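Local coordinates for PA14 domain-containing protein (Clostridium clariflavum, PDB 6QDI) that probably senses plant biomass outside the cell, its tandem calcium-binding PA14 domains recognising sugars as the sensory part of a membrane-bound RsgI-type anti-sigma factor, at residues G212-F216 with E248-L252; Y57-F63 with G94-A100; T203-P209 with C291-R295. The contacts are given in a common frame with arbitrary orientation. Residues are numbered along the deposited sequence.

Interaction 1 of 3, residues G212-F216 with E248-L252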
loop_
_atom_site.group_PDB
_atom_site.type_symbol
_atom_site.label_atom_id
_atom_site.label_comp_id
_atom_site.label_asym_id
_atom_site.label_seq_id
_atom_site.Cartn_x
_atom_site.Cartn_y
_atom_site.Cartn_z
ATOM N N GLY A 212 -24.827 9.652 14.406
ATOM C CA GLY A 212 -24.409 11.018 14.055
ATOM C C GLY A 212 -24.303 11.181 12.557
ATOM O O GLY A 212 -24.835 10.386 11.799
ATOM N N ASP A 213 -23.652 12.261 12.134
ATOM C CA ASP A 213 -23.540 12.655 10.748
ATOM C C ASP A 213 -22.233 12.165 10.132
ATOM O O ASP A 213 -21.174 12.279 10.751
ATOM C CB ASP A 213 -23.607 14.177 10.582
ATOM C CG ASP A 213 -25.026 14.748 10.588
ATOM O OD1 ASP A 213 -25.989 14.115 11.046
ATOM O OD2 ASP A 213 -25.192 15.866 10.089
ATOM N N TYR A 214 -22.360 11.611 8.925
ATOM C CA TYR A 214 -21.236 11.045 8.182
ATOM C C TYR A 214 -21.119 11.708 6.825
ATOM O O TYR A 214 -22.102 12.070 6.211
ATOM C CB TYR A 214 -21.410 9.548 7.999
ATOM C CG TYR A 214 -21.334 8.748 9.272
ATOM C CD1 TYR A 214 -22.379 8.762 10.198
ATOM C CD2 TYR A 214 -20.258 7.923 9.542
ATOM C CE1 TYR A 214 -22.305 8.027 11.365
ATOM C CE2 TYR A 214 -20.182 7.172 10.672
ATOM C CZ TYR A 214 -21.216 7.212 11.605
ATOM O OH TYR A 214 -21.113 6.460 12.758
ATOM N N VAL A 215 -19.886 11.773 6.336
ATOM C CA VAL A 215 -19.588 12.133 4.941
ATOM C C VAL A 215 -18.717 11.016 4.371
ATOM O O VAL A 215 -17.784 10.594 5.014
ATOM C CB VAL A 215 -18.837 13.494 4.878
ATOM C CG1 VAL A 215 -18.353 13.783 3.473
ATOM C CG2 VAL A 215 -19.770 14.617 5.349
ATOM N N PHE A 216 -19.038 10.595 3.150
ATOM C CA PHE A 216 -18.203 9.632 2.429
ATOM C C PHE A 216 -17.366 10.356 1.377
ATOM O O PHE A 216 -17.857 11.258 0.686
ATOM C CB PHE A 216 -19.062 8.571 1.760
ATOM C CG PHE A 216 -19.833 7.765 2.730
ATOM C CD1 PHE A 216 -19.257 6.651 3.315
ATOM C CD2 PHE A 216 -21.121 8.061 3.052
ATOM C CE1 PHE A 216 -19.948 5.866 4.220
ATOM C CE2 PHE A 216 -21.816 7.302 3.973
ATOM C CZ PHE A 216 -21.217 6.204 4.573
ATOM N N GLU A 248 -22.755 14.791 0.519
ATOM C CA GLU A 248 -23.233 15.655 1.579
ATOM C C GLU A 248 -23.203 14.881 2.900
ATOM O O GLU A 248 -23.056 13.661 2.926
ATOM C CB GLU A 248 -24.662 16.125 1.279
ATOM C CG GLU A 248 -24.772 16.894 -0.012
ATOM C CD GLU A 248 -23.886 18.093 0.015
ATOM O OE1 GLU A 248 -24.073 18.946 0.909
ATOM O OE2 GLU A 248 -22.981 18.184 -0.837
ATOM N N ALA A 249 -23.333 15.587 4.014
ATOM C CA ALA A 249 -23.502 14.931 5.308
ATOM C C ALA A 249 -24.818 14.173 5.363
ATOM O O ALA A 249 -25.860 14.658 4.844
ATOM C CB ALA A 249 -23.438 15.936 6.433
ATOM N N ILE A 250 -24.788 12.993 5.974
ATOM C CA ILE A 250 -25.940 12.134 6.079
ATOM C C ILE A 250 -26.047 11.721 7.546
ATOM O O ILE A 250 -25.071 11.251 8.139
ATOM C CB ILE A 250 -25.788 10.882 5.192
ATOM C CG1 ILE A 250 -25.524 11.264 3.724
ATOM C CG2 ILE A 250 -27.042 10.025 5.341
ATOM C CD1 ILE A 250 -25.081 10.105 2.862
ATOM N N SER A 251 -27.234 11.935 8.109
ATOM C CA SER A 251 -27.519 11.517 9.484
ATOM C C SER A 251 -27.824 10.026 9.531
ATOM O O SER A 251 -28.737 9.557 8.831
ATOM C CB SER A 251 -28.689 12.303 10.053
ATOM O OG SER A 251 -29.025 11.857 11.343
ATOM N N LEU A 252 -27.060 9.296 10.335
ATOM C CA LEU A 252 -27.156 7.837 10.375
ATOM C C LEU A 252 -27.219 7.394 11.830
ATOM O O LEU A 252 -26.835 8.119 12.766
ATOM C CB LEU A 252 -25.949 7.215 9.665
ATOM C CG LEU A 252 -25.827 7.526 8.174
ATOM C CD1 LEU A 252 -24.474 7.061 7.642
ATOM C CD2 LEU A 252 -26.979 6.935 7.379
#

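Interaction 2 of 3, residues Y57-F63 with G94-A100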
loop_
_atom_site.group_PDB
_atom_site.type_symbol
_atom_site.label_atom_id
_atom_site.label_comp_id
_atom_site.label_asym_id
_atom_site.label_seq_id
_atom_site.Cartn_x
_atom_site.Cartn_y
_atom_site.Cartn_z
ATOM N N TYR A 57 33.349 0.061 11.798
ATOM C CA TYR A 57 34.486 0.978 11.664
ATOM C C TYR A 57 34.073 2.436 11.637
ATOM O O TYR A 57 32.932 2.756 11.251
ATOM C CB TYR A 57 35.273 0.652 10.388
ATOM C CG TYR A 57 35.615 -0.837 10.261
ATOM C CD1 TYR A 57 36.633 -1.400 10.999
ATOM C CD2 TYR A 57 34.891 -1.673 9.394
ATOM C CE1 TYR A 57 36.936 -2.760 10.897
ATOM C CE2 TYR A 57 35.175 -3.026 9.281
ATOM C CZ TYR A 57 36.190 -3.567 10.023
ATOM O OH TYR A 57 36.491 -4.906 9.905
ATOM N N SER A 58 34.994 3.315 12.059
ATOM C CA SER A 58 34.872 4.778 11.929
ATOM C C SER A 58 35.404 5.244 10.575
ATOM O O SER A 58 36.561 5.601 10.411
ATOM C CB SER A 58 35.535 5.513 13.103
ATOM O OG SER A 58 34.891 5.150 14.307
ATOM N N GLU A 59 34.532 5.117 9.566
ATOM C CA GLU A 59 34.911 5.254 8.168
ATOM C C GLU A 59 33.739 5.797 7.363
ATOM O O GLU A 59 32.577 5.766 7.817
ATOM C CB GLU A 59 35.347 3.871 7.600
ATOM C CG GLU A 59 36.651 3.375 8.190
ATOM C CD GLU A 59 37.130 2.027 7.670
ATOM O OE1 GLU A 59 36.374 1.336 6.956
ATOM O OE2 GLU A 59 38.274 1.648 8.033
ATOM N N GLU A 60 34.060 6.333 6.186
ATOM C CA GLU A 60 33.037 6.651 5.174
ATOM C C GLU A 60 32.518 5.343 4.588
ATOM O O GLU A 60 33.258 4.607 3.918
ATOM C CB GLU A 60 33.567 7.556 4.069
ATOM C CG GLU A 60 32.443 8.055 3.192
ATOM C CD GLU A 60 32.878 9.019 2.123
ATOM O OE1 GLU A 60 33.873 8.717 1.426
ATOM O OE2 GLU A 60 32.181 10.044 1.923
ATOM N N TYR A 61 31.215 5.113 4.780
ATOM C CA TYR A 61 30.530 3.947 4.203
ATOM C C TYR A 61 29.854 4.320 2.914
ATOM O O TYR A 61 29.336 5.435 2.759
ATOM C CB TYR A 61 29.498 3.396 5.188
ATOM C CG TYR A 61 30.115 2.473 6.206
ATOM C CD1 TYR A 61 30.818 2.981 7.302
ATOM C CD2 TYR A 61 30.055 1.100 6.058
ATOM C CE1 TYR A 61 31.415 2.142 8.217
ATOM C CE2 TYR A 61 30.658 0.254 6.988
ATOM C CZ TYR A 61 31.331 0.777 8.074
ATOM O OH TYR A 61 31.926 -0.025 9.028
ATOM N N THR A 62 29.904 3.386 1.963
ATOM C CA THR A 62 29.064 3.434 0.771
ATOM C C THR A 62 27.975 2.399 0.899
ATOM O O THR A 62 28.265 1.259 1.288
ATOM C CB THR A 62 29.876 3.154 -0.501
ATOM O OG1 THR A 62 30.931 4.116 -0.589
ATOM C CG2 THR A 62 29.014 3.269 -1.747
ATOM N N PHE A 63 26.725 2.816 0.651
ATOM C CA PHE A 63 25.589 1.913 0.561
ATOM C C PHE A 63 25.200 1.756 -0.895
ATOM O O PHE A 63 25.159 2.774 -1.622
ATOM C CB PHE A 63 24.404 2.428 1.405
ATOM C CG PHE A 63 24.701 2.349 2.889
ATOM C CD1 PHE A 63 25.363 3.389 3.555
ATOM C CD2 PHE A 63 24.392 1.224 3.605
ATOM C CE1 PHE A 63 25.710 3.266 4.883
ATOM C CE2 PHE A 63 24.698 1.115 4.928
ATOM C CZ PHE A 63 25.343 2.134 5.586
ATOM N N GLY A 94 24.947 5.713 -2.132
ATOM C CA GLY A 94 25.014 6.899 -1.279
ATOM C C GLY A 94 26.104 6.665 -0.239
ATOM O O GLY A 94 26.356 5.526 0.175
ATOM N N LYS A 95 26.740 7.758 0.196
ATOM C CA LYS A 95 27.867 7.671 1.130
ATOM C C LYS A 95 27.548 8.438 2.399
ATOM O O LYS A 95 26.834 9.463 2.344
ATOM C CB LYS A 95 29.125 8.243 0.475
ATOM C CG LYS A 95 29.626 7.405 -0.690
ATOM C CD LYS A 95 30.998 7.839 -1.149
ATOM C CE LYS A 95 30.910 9.025 -2.070
ATOM N NZ LYS A 95 32.182 9.136 -2.835
ATOM N N ILE A 96 28.095 7.967 3.518
ATOM C CA ILE A 96 27.936 8.655 4.809
ATOM C C ILE A 96 29.027 8.191 5.780
ATOM O O ILE A 96 29.362 6.993 5.821
ATOM C CB ILE A 96 26.528 8.415 5.412
ATOM C CG1 ILE A 96 26.322 9.237 6.695
ATOM C CG2 ILE A 96 26.235 6.943 5.610
ATOM C CD1 ILE A 96 24.864 9.326 7.074
ATOM N N TYR A 97 29.608 9.131 6.521
ATOM C CA TYR A 97 30.577 8.826 7.550
ATOM C C TYR A 97 29.877 8.315 8.804
ATOM O O TYR A 97 28.944 8.947 9.275
ATOM C CB TYR A 97 31.378 10.074 7.890
ATOM C CG TYR A 97 32.474 9.740 8.831
ATOM C CD1 TYR A 97 33.647 9.197 8.360
ATOM C CD2 TYR A 97 32.302 9.877 10.182
ATOM C CE1 TYR A 97 34.648 8.848 9.209
ATOM C CE2 TYR A 97 33.305 9.523 11.048
ATOM C CZ TYR A 97 34.468 8.988 10.537
ATOM O OH TYR A 97 35.531 8.635 11.342
ATOM N N LEU A 98 30.325 7.180 9.341
ATOM C CA LEU A 98 29.756 6.587 10.541
ATOM C C LEU A 98 30.884 6.250 11.510
ATOM O O LEU A 98 32.030 6.061 11.086
ATOM C CB LEU A 98 28.924 5.358 10.220
ATOM C CG LEU A 98 27.810 5.526 9.173
ATOM C CD1 LEU A 98 27.227 4.178 8.825
ATOM C CD2 LEU A 98 26.720 6.420 9.700
ATOM N N GLU A 99 30.533 6.180 12.788
ATOM C CA GLU A 99 31.453 5.849 13.855
ATOM C C GLU A 99 31.303 4.399 14.302
ATOM O O GLU A 99 30.196 3.878 14.509
ATOM C CB GLU A 99 31.182 6.747 15.070
ATOM C CG GLU A 99 31.430 8.224 14.828
ATOM C CD GLU A 99 31.322 9.071 16.104
ATOM O OE1 GLU A 99 32.234 9.123 16.835
ATOM O OE2 GLU A 99 30.214 9.674 16.218
ATOM N N ALA A 100 32.447 3.780 14.563
ATOM C CA ALA A 100 32.488 2.424 15.014
ATOM C C ALA A 100 31.622 2.117 16.203
ATOM O O ALA A 100 31.699 2.809 17.205
ATOM C CB ALA A 100 33.922 2.072 15.338
#

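Interaction 3 of 3, residues T203-P209 with C291-R295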
loop_
_atom_site.group_PDB
_atom_site.type_symbol
_atom_site.label_atom_id
_atom_site.label_comp_id
_atom_site.label_asym_id
_atom_site.label_seq_id
_atom_site.Cartn_x
_atom_site.Cartn_y
_atom_site.Cartn_z
ATOM N N THR A 203 -19.933 -4.240 -3.968
ATOM C CA THR A 203 -21.270 -4.191 -3.444
ATOM C C THR A 203 -21.336 -4.770 -2.031
ATOM O O THR A 203 -20.588 -5.652 -1.645
ATOM C CB THR A 203 -22.249 -4.967 -4.362
ATOM O OG1 THR A 203 -21.814 -6.318 -4.519
ATOM C CG2 THR A 203 -22.467 -4.294 -5.690
ATOM N N GLY A 204 -22.331 -4.291 -1.295
ATOM C CA GLY A 204 -22.652 -4.818 0.020
ATOM C C GLY A 204 -23.286 -3.752 0.849
ATOM O O GLY A 204 -24.129 -2.977 0.349
ATOM N N PHE A 205 -22.908 -3.729 2.121
ATOM C CA PHE A 205 -23.532 -2.830 3.115
ATOM C C PHE A 205 -22.461 -2.280 4.018
ATOM O O PHE A 205 -21.528 -2.985 4.374
ATOM C CB PHE A 205 -24.600 -3.567 3.942
ATOM C CG PHE A 205 -25.798 -3.954 3.126
ATOM C CD1 PHE A 205 -25.770 -5.106 2.342
ATOM C CD2 PHE A 205 -26.914 -3.170 3.062
ATOM C CE1 PHE A 205 -26.833 -5.450 1.525
ATOM C CE2 PHE A 205 -27.995 -3.530 2.273
ATOM C CZ PHE A 205 -27.928 -4.648 1.484
ATOM N N ILE A 206 -22.643 -1.016 4.407
ATOM C CA ILE A 206 -21.867 -0.408 5.472
ATOM C C ILE A 206 -22.772 -0.361 6.699
ATOM O O ILE A 206 -23.874 0.180 6.626
ATOM C CB ILE A 206 -21.429 1.015 5.069
ATOM C CG1 ILE A 206 -20.643 1.005 3.755
ATOM C CG2 ILE A 206 -20.622 1.668 6.199
ATOM C CD1 ILE A 206 -20.419 2.345 3.116
ATOM N N GLN A 207 -22.318 -0.952 7.802
ATOM C CA GLN A 207 -23.108 -0.908 9.015
ATOM C C GLN A 207 -22.517 0.139 9.928
ATOM O O GLN A 207 -21.334 0.079 10.279
ATOM C CB GLN A 207 -23.238 -2.288 9.667
ATOM C CG GLN A 207 -24.343 -2.268 10.745
ATOM C CD GLN A 207 -24.934 -3.648 11.033
ATOM O OE1 GLN A 207 -24.271 -4.667 10.797
ATOM N NE2 GLN A 207 -26.172 -3.689 11.483
ATOM N N VAL A 208 -23.343 1.084 10.323
ATOM C CA VAL A 208 -22.908 2.323 10.945
ATOM C C VAL A 208 -22.553 2.085 12.407
ATOM O O VAL A 208 -23.318 1.502 13.148
ATOM C CB VAL A 208 -24.021 3.367 10.815
ATOM C CG1 VAL A 208 -23.735 4.630 11.611
ATOM C CG2 VAL A 208 -24.263 3.663 9.342
ATOM N N PRO A 209 -21.377 2.563 12.868
ATOM C CA PRO A 209 -20.970 2.241 14.235
ATOM C C PRO A 209 -21.566 3.134 15.312
ATOM O O PRO A 209 -21.737 2.667 16.436
ATOM C CB PRO A 209 -19.452 2.412 14.191
ATOM C CG PRO A 209 -19.212 3.402 13.067
ATOM C CD PRO A 209 -20.252 3.060 12.051
ATOM N N CYS A 291 -16.810 -2.521 9.485
ATOM C CA CYS A 291 -18.105 -1.969 9.126
ATOM C C CYS A 291 -18.595 -2.317 7.730
ATOM O O CYS A 291 -19.642 -1.817 7.316
ATOM C CB CYS A 291 -18.066 -0.460 9.312
ATOM S SG CYS A 291 -17.862 0.052 11.042
ATOM N N LEU A 292 -17.877 -3.205 7.005
ATOM C CA LEU A 292 -18.211 -3.564 5.648
ATOM C C LEU A 292 -18.693 -5.011 5.605
ATOM O O LEU A 292 -18.048 -5.911 6.158
ATOM C CB LEU A 292 -16.980 -3.427 4.757
ATOM C CG LEU A 292 -16.446 -1.992 4.609
ATOM C CD1 LEU A 292 -15.123 -2.006 3.843
ATOM C CD2 LEU A 292 -17.461 -1.064 3.985
ATOM N N TYR A 293 -19.829 -5.226 4.908
ATOM C CA TYR A 293 -20.372 -6.559 4.741
ATOM C C TYR A 293 -20.723 -6.806 3.302
ATOM O O TYR A 293 -21.192 -5.900 2.595
ATOM C CB TYR A 293 -21.653 -6.719 5.582
ATOM C CG TYR A 293 -21.455 -6.603 7.058
ATOM C CD1 TYR A 293 -21.304 -5.352 7.669
ATOM C CD2 TYR A 293 -21.403 -7.711 7.873
ATOM C CE1 TYR A 293 -21.130 -5.234 9.039
ATOM C CE2 TYR A 293 -21.248 -7.587 9.237
ATOM C CZ TYR A 293 -21.139 -6.358 9.827
ATOM O OH TYR A 293 -21.016 -6.262 11.192
ATOM N N PRO A 294 -20.572 -8.057 2.830
ATOM C CA PRO A 294 -20.876 -8.342 1.431
ATOM C C PRO A 294 -22.360 -8.530 1.155
ATOM O O PRO A 294 -22.767 -8.488 0.009
ATOM C CB PRO A 294 -20.089 -9.621 1.139
ATOM C CG PRO A 294 -19.919 -10.241 2.452
ATOM C CD PRO A 294 -19.809 -9.148 3.463
ATOM N N ARG A 295 -23.139 -8.806 2.204
ATOM C CA ARG A 295 -24.598 -9.035 2.111
ATOM C C ARG A 295 -25.277 -8.403 3.310
ATOM O O ARG A 295 -24.602 -7.937 4.246
ATOM C CB ARG A 295 -24.912 -10.530 2.139
ATOM C CG ARG A 295 -24.431 -11.283 0.963
ATOM C CD ARG A 295 -25.265 -10.926 -0.267
ATOM N NE ARG A 295 -25.133 -11.979 -1.219
ATOM C CZ ARG A 295 -25.821 -13.138 -1.230
ATOM N NH1 ARG A 295 -25.542 -14.024 -2.173
ATOM N NH2 ARG A 295 -26.815 -13.366 -0.395
ATOM O OXT ARG A 295 -26.541 -8.352 3.315
HETATM O O HOH W 1 -22.998 -7.925 -2.620
#

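Interaction 1 of 3, residues G212-F216 with E248-L252
This is an antiparallel pairing of two strands in the smaller sheet of the second PA14 domain's beta sandwich: 212-216 opens strand 212-220, and 248-252 ends strand 242-252. Four backbone hydrogen bonds fix the register. Gly-212 and Leu-252 exchange two (Gly-212 N to Leu-252 O 3.0 Å, Leu-252 N to Gly-212 O 2.9 Å), as do Tyr-214 and Ile-250 (Tyr-214 N to Ile-250 O 2.8 Å, Ile-250 N to Tyr-214 O 2.9 Å). Asp-213 and Ser-251 form the non-hydrogen-bonded pair between them, and Asp-213 CA makes a CA-H...O contact of 3.3 Å with Ile-250 O. The short axes of 212-216 and 250-252 run 130° apart in direction, so here the two depart clearly from strict antiparallel. Asp-213 and Ser-251 occupy the exposed face; on the other, Tyr-214 CD1 meets Leu-252 CD1 at 3.7 Å. Beyond the pair, Val-215 bonds through its backbone to Glu-278 of strand 271-279, and the Tyr-214 ring meets Trp-277. Strand 212-220 therefore runs between strands 242-252 and 271-279.

Interaction 2 of 3, residues Y57-F63 with G94-A100
Strands 59-63 and 94-98 of the first PA14 domain pair antiparallel, their short axes 150° apart, and most of the backbone polar groups between them are satisfied reciprocally. Tyr-61 N reaches Ile-96 O at 2.8 Å and Ile-96 N reaches Tyr-61 O at 2.9 Å; Phe-63 N donates to Gly-94 O (2.8 Å) and Gly-94 N to Phe-63 O (3.0 Å). At the Glu-59/Leu-98 pair the exchange is uneven: Leu-98 N to Glu-59 O is nearly straight (3.1 Å, 175°), whereas Glu-59 N to Leu-98 O, also 3.1 Å, is bent to 131° and weak. Beyond it the strand pattern gives way, and a side chain takes over as acceptor: Ser-58 OG receives Ala-100 N at 2.8 Å and 177°. Tyr-57 N is held within its own segment by Tyr-61 OH at 3.1 Å. The Glu-59 carboxylate is hydrogen-bonded by the hydroxyls of Ser-125 and Ser-127, so its polar end is satisfied outside the two segments.

Glu-60, Thr-62, Lys-95 and Tyr-97 point to one face. On the other, Phe-63 CE1 lies 3.8 Å from Ile-96 CG2, and Tyr-61 CD1 lies 4.1 Å from Leu-98 CD1; Ile-75 of the facing sheet packs on Phe-63, Ile-96 and Leu-98. The chemistry implies a two-sided pairing: backbone bonds set the register, the inward face is mostly apolar with the serine-bound Glu-59 at its end, and a serine hydroxyl extends the pairing past the strand ends.

Interaction 3 of 3, residues T203-P209 with C291-R295
Three backbone hydrogen bonds join strand 203-207 to the C-terminal tail: Phe-205 N to Tyr-293 O (2.8 Å), Tyr-293 N to Phe-205 O (2.9 Å) and Gln-207 N to Cys-291 O (2.9 Å). One water extends the link, lying 2.8 Å from Thr-203 OG1 and donating to Pro-294 O at 2.7 Å. The terminal carboxylate of Arg-295 forms a salt bridge with Arg-257, which also makes a cation-pi contact with Phe-205; Phe-205 CE1 lies 3.4 Å from Arg-295 OXT. Closer approach is possible at Gly-204, where CA sits 3.2 Å from Tyr-293 O and an ideal CB would be only 2.0 Å from that oxygen. In the packing, Ile-206 CG1 touches Leu-292 CD2 at 3.8 Å on one face of the sheet; past the strand end, Pro-209 CD meets Cys-291 SG at 4.0 Å. The tail is thus held mainly through its backbone as a short antiparallel strand of the larger sheet, backed by apolar contacts, with its terminal carboxylate paired with Arg-257.

How the interactions relate
Interactions 1 and 3 belong to the second PA14 domain, and interaction 2 to the first. Along the chain, interaction 1 is nested inside the long loop closed by interaction 3. The two touch, with centres 15 Å apart: Phe-216 CE1 lies 3.7 Å from Ile-206 CD1, so side chains from the two sheets of the sandwich meet there, while Tyr-214 packs on the loop residue Val-208, its OH 3.4 Å from Val-208 CG1. Interaction 2 is remote, its centre 54 Å from that of interaction 1 and 53 Å from that of interaction 3, on the opposite side of the chain's centre. All three lie away from the four calcium sites.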